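PDB 4OM9: serine protease pet from Escherichia coli, which is a secreted autotransporter enterotoxin of enteroaggregative strains whose passenger domain, a serine protease carried on a beta-helix, probably cleaves the host cytoskeletal protein alpha-fodrin. Local coordinates for residues I104-K109 with Q255-N260. Numbering follows the deposited sequence.
Sequences IQRLNK and QLFIQN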
loop_
_atom_site.group_PDB
_atom_site.type_symbol
_atom_site.label_atom_id
_atom_site.label_comp_id
_atom_site.label_asym_id
_atom_site.label_seq_id
_atom_site.Cartn_x
_atom_site.Cartn_y
_atom_site.Cartn_z
ATOM N N ILE A 104 34.702 20.029 13.353
ATOM C CA ILE A 104 34.554 19.293 12.098
ATOM C C ILE A 104 35.450 18.059 12.155
ATOM O O ILE A 104 36.655 18.133 12.450
ATOM C CB ILE A 104 34.888 20.150 10.860
ATOM C CG1 ILE A 104 34.870 19.299 9.590
ATOM C CG2 ILE A 104 36.232 20.780 10.996
ATOM C CD1 ILE A 104 33.511 18.722 9.238
ATOM N N GLN A 105 34.825 16.921 11.894
ATOM C CA GLN A 105 35.420 15.620 12.105
ATOM C C GLN A 105 35.674 14.901 10.787
ATOM O O GLN A 105 34.866 14.988 9.846
ATOM C CB GLN A 105 34.512 14.744 12.978
ATOM C CG GLN A 105 34.319 15.191 14.424
ATOM C CD GLN A 105 33.324 14.288 15.145
ATOM O OE1 GLN A 105 32.163 14.182 14.745
ATOM N NE2 GLN A 105 33.783 13.613 16.190
ATOM N N ARG A 106 36.801 14.186 10.731
ATOM C CA ARG A 106 37.073 13.254 9.653
ATOM C C ARG A 106 36.909 11.843 10.198
ATOM O O ARG A 106 37.622 11.440 11.124
ATOM C CB ARG A 106 38.493 13.447 9.086
ATOM C CG ARG A 106 38.963 12.330 8.129
ATOM C CD ARG A 106 38.539 12.566 6.664
ATOM N NE ARG A 106 38.841 11.399 5.838
ATOM C CZ ARG A 106 38.881 11.375 4.506
ATOM N NH1 ARG A 106 38.637 12.468 3.793
ATOM N NH2 ARG A 106 39.166 10.229 3.880
ATOM N N LEU A 107 36.000 11.082 9.609
ATOM C CA LEU A 107 35.784 9.712 10.027
ATOM C C LEU A 107 36.709 8.771 9.254
ATOM O O LEU A 107 37.128 9.081 8.141
ATOM C CB LEU A 107 34.314 9.337 9.829
ATOM C CG LEU A 107 33.272 10.097 10.674
ATOM C CD1 LEU A 107 31.856 9.787 10.211
ATOM C CD2 LEU A 107 33.429 9.790 12.169
ATOM N N ASN A 108 37.027 7.622 9.841
ATOM C CA ASN A 108 37.947 6.661 9.216
ATOM C C ASN A 108 37.483 6.113 7.840
ATOM O O ASN A 108 38.326 5.757 7.023
ATOM C CB ASN A 108 38.198 5.479 10.158
ATOM C CG ASN A 108 36.935 4.716 10.458
ATOM O OD1 ASN A 108 35.867 5.312 10.591
ATOM N ND2 ASN A 108 37.034 3.389 10.533
ATOM N N LYS A 109 36.166 6.064 7.600
ATOM C CA LYS A 109 35.609 5.572 6.323
ATOM C C LYS A 109 34.449 6.420 5.803
ATOM O O LYS A 109 33.860 7.186 6.552
ATOM C CB LYS A 109 35.135 4.118 6.457
ATOM C CG LYS A 109 36.266 3.087 6.480
ATOM C CD LYS A 109 35.704 1.695 6.736
ATOM C CE LYS A 109 35.976 0.747 5.569
ATOM N NZ LYS A 109 35.200 -0.525 5.732
ATOM N N GLN A 255 40.606 20.227 3.490
ATOM C CA GLN A 255 41.758 20.453 2.625
ATOM C C GLN A 255 42.890 19.517 2.990
ATOM O O GLN A 255 43.716 19.177 2.149
ATOM C CB GLN A 255 42.223 21.907 2.697
ATOM C CG GLN A 255 41.644 22.776 1.601
ATOM C CD GLN A 255 42.027 22.286 0.216
ATOM O OE1 GLN A 255 43.158 21.842 -0.009
ATOM N NE2 GLN A 255 41.089 22.364 -0.722
ATOM N N LEU A 256 42.911 19.082 4.240
ATOM C CA LEU A 256 43.948 18.172 4.699
ATOM C C LEU A 256 43.885 16.787 4.014
ATOM O O LEU A 256 44.802 15.970 4.156
ATOM C CB LEU A 256 43.846 18.000 6.211
ATOM C CG LEU A 256 44.093 19.248 7.061
ATOM C CD1 LEU A 256 44.053 18.857 8.515
ATOM C CD2 LEU A 256 45.432 19.909 6.705
ATOM N N PHE A 257 42.820 16.512 3.277
ATOM C CA PHE A 257 42.671 15.171 2.724
ATOM C C PHE A 257 42.563 15.166 1.211
ATOM O O PHE A 257 42.124 14.182 0.621
ATOM C CB PHE A 257 41.454 14.469 3.369
ATOM C CG PHE A 257 41.683 14.127 4.816
ATOM C CD1 PHE A 257 42.291 12.922 5.169
ATOM C CD2 PHE A 257 41.378 15.049 5.819
ATOM C CE1 PHE A 257 42.545 12.609 6.499
ATOM C CE2 PHE A 257 41.638 14.753 7.162
ATOM C CZ PHE A 257 42.215 13.529 7.505
ATOM N N ILE A 258 42.985 16.249 0.567
ATOM C CA ILE A 258 42.912 16.243 -0.886
ATOM C C ILE A 258 44.281 16.140 -1.551
ATOM O O ILE A 258 45.140 16.994 -1.368
ATOM C CB ILE A 258 42.188 17.477 -1.421
ATOM C CG1 ILE A 258 40.744 17.505 -0.871
ATOM C CG2 ILE A 258 42.190 17.445 -2.947
ATOM C CD1 ILE A 258 39.992 18.854 -1.009
ATOM N N GLN A 259 44.479 15.048 -2.293
ATOM C CA GLN A 259 45.563 14.972 -3.268
ATOM C C GLN A 259 44.983 14.779 -4.662
ATOM O O GLN A 259 44.451 13.713 -4.996
ATOM C CB GLN A 259 46.552 13.845 -2.949
ATOM C CG GLN A 259 47.688 13.796 -3.960
ATOM C CD GLN A 259 48.732 12.742 -3.683
ATOM O OE1 GLN A 259 48.801 12.155 -2.603
ATOM N NE2 GLN A 259 49.565 12.499 -4.677
ATOM N N ASN A 260 45.071 15.823 -5.473
ATOM C CA ASN A 260 44.578 15.747 -6.834
ATOM C C ASN A 260 45.451 14.855 -7.723
ATOM O O ASN A 260 46.671 14.976 -7.750
ATOM C CB ASN A 260 44.466 17.161 -7.423
ATOM C CG ASN A 260 43.367 17.992 -6.751
ATOM O OD1 ASN A 260 43.634 19.027 -6.136
ATOM N ND2 ASN A 260 42.129 17.527 -6.861
#
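Arg106 and Phe257 meet where the chymotrypsin-like protease domain sits on the first turns of the parallel beta-helix. Arg106 belongs to strand 102-107, the middle strand of an antiparallel five-stranded protease sheet. Phe257 is the third residue of a type I turn, Gln255 to Ile258, that carries the chain from helix 247-255 into strand 258-262, an edge strand of a parallel sheet of the beta-helix.

The arginine lies along one face of the phenyl ring. Its chain bends at chi2 (87°), which lays the methylenes and then the guanidinium over the ring. CD of Arg106 sits almost on the ring normal, 3.7 Å from the Phe257 centroid, as a CH-pi contact, and Arg106 CG comes within 3.5 Å of Phe257 CZ. Further along, the guanidinium stacks nearly flat on the phenyl group, the planes 13° apart, but off-centre: Arg106 CZ is 4.3 Å from the ring centroid, a cation-pi contact. NH1 of Arg106 passes beyond the ring to Phe257 CB, 3.5 Å away.

NH1 and NH2 find polar partners outside the two segments: NH1 in Asp294, through a salt bridge, and in the Tyr66 hydroxyl, NH2 in the Tyr313 carbonyl. Phe257 also packs against Tyr66 and Asp294. Stacking uses a face of the guanidinium while NH1 and NH2 reach those oxygens, so one buried arginine ties the protease sheet to the beta-helix through both aromatic and ionic contacts.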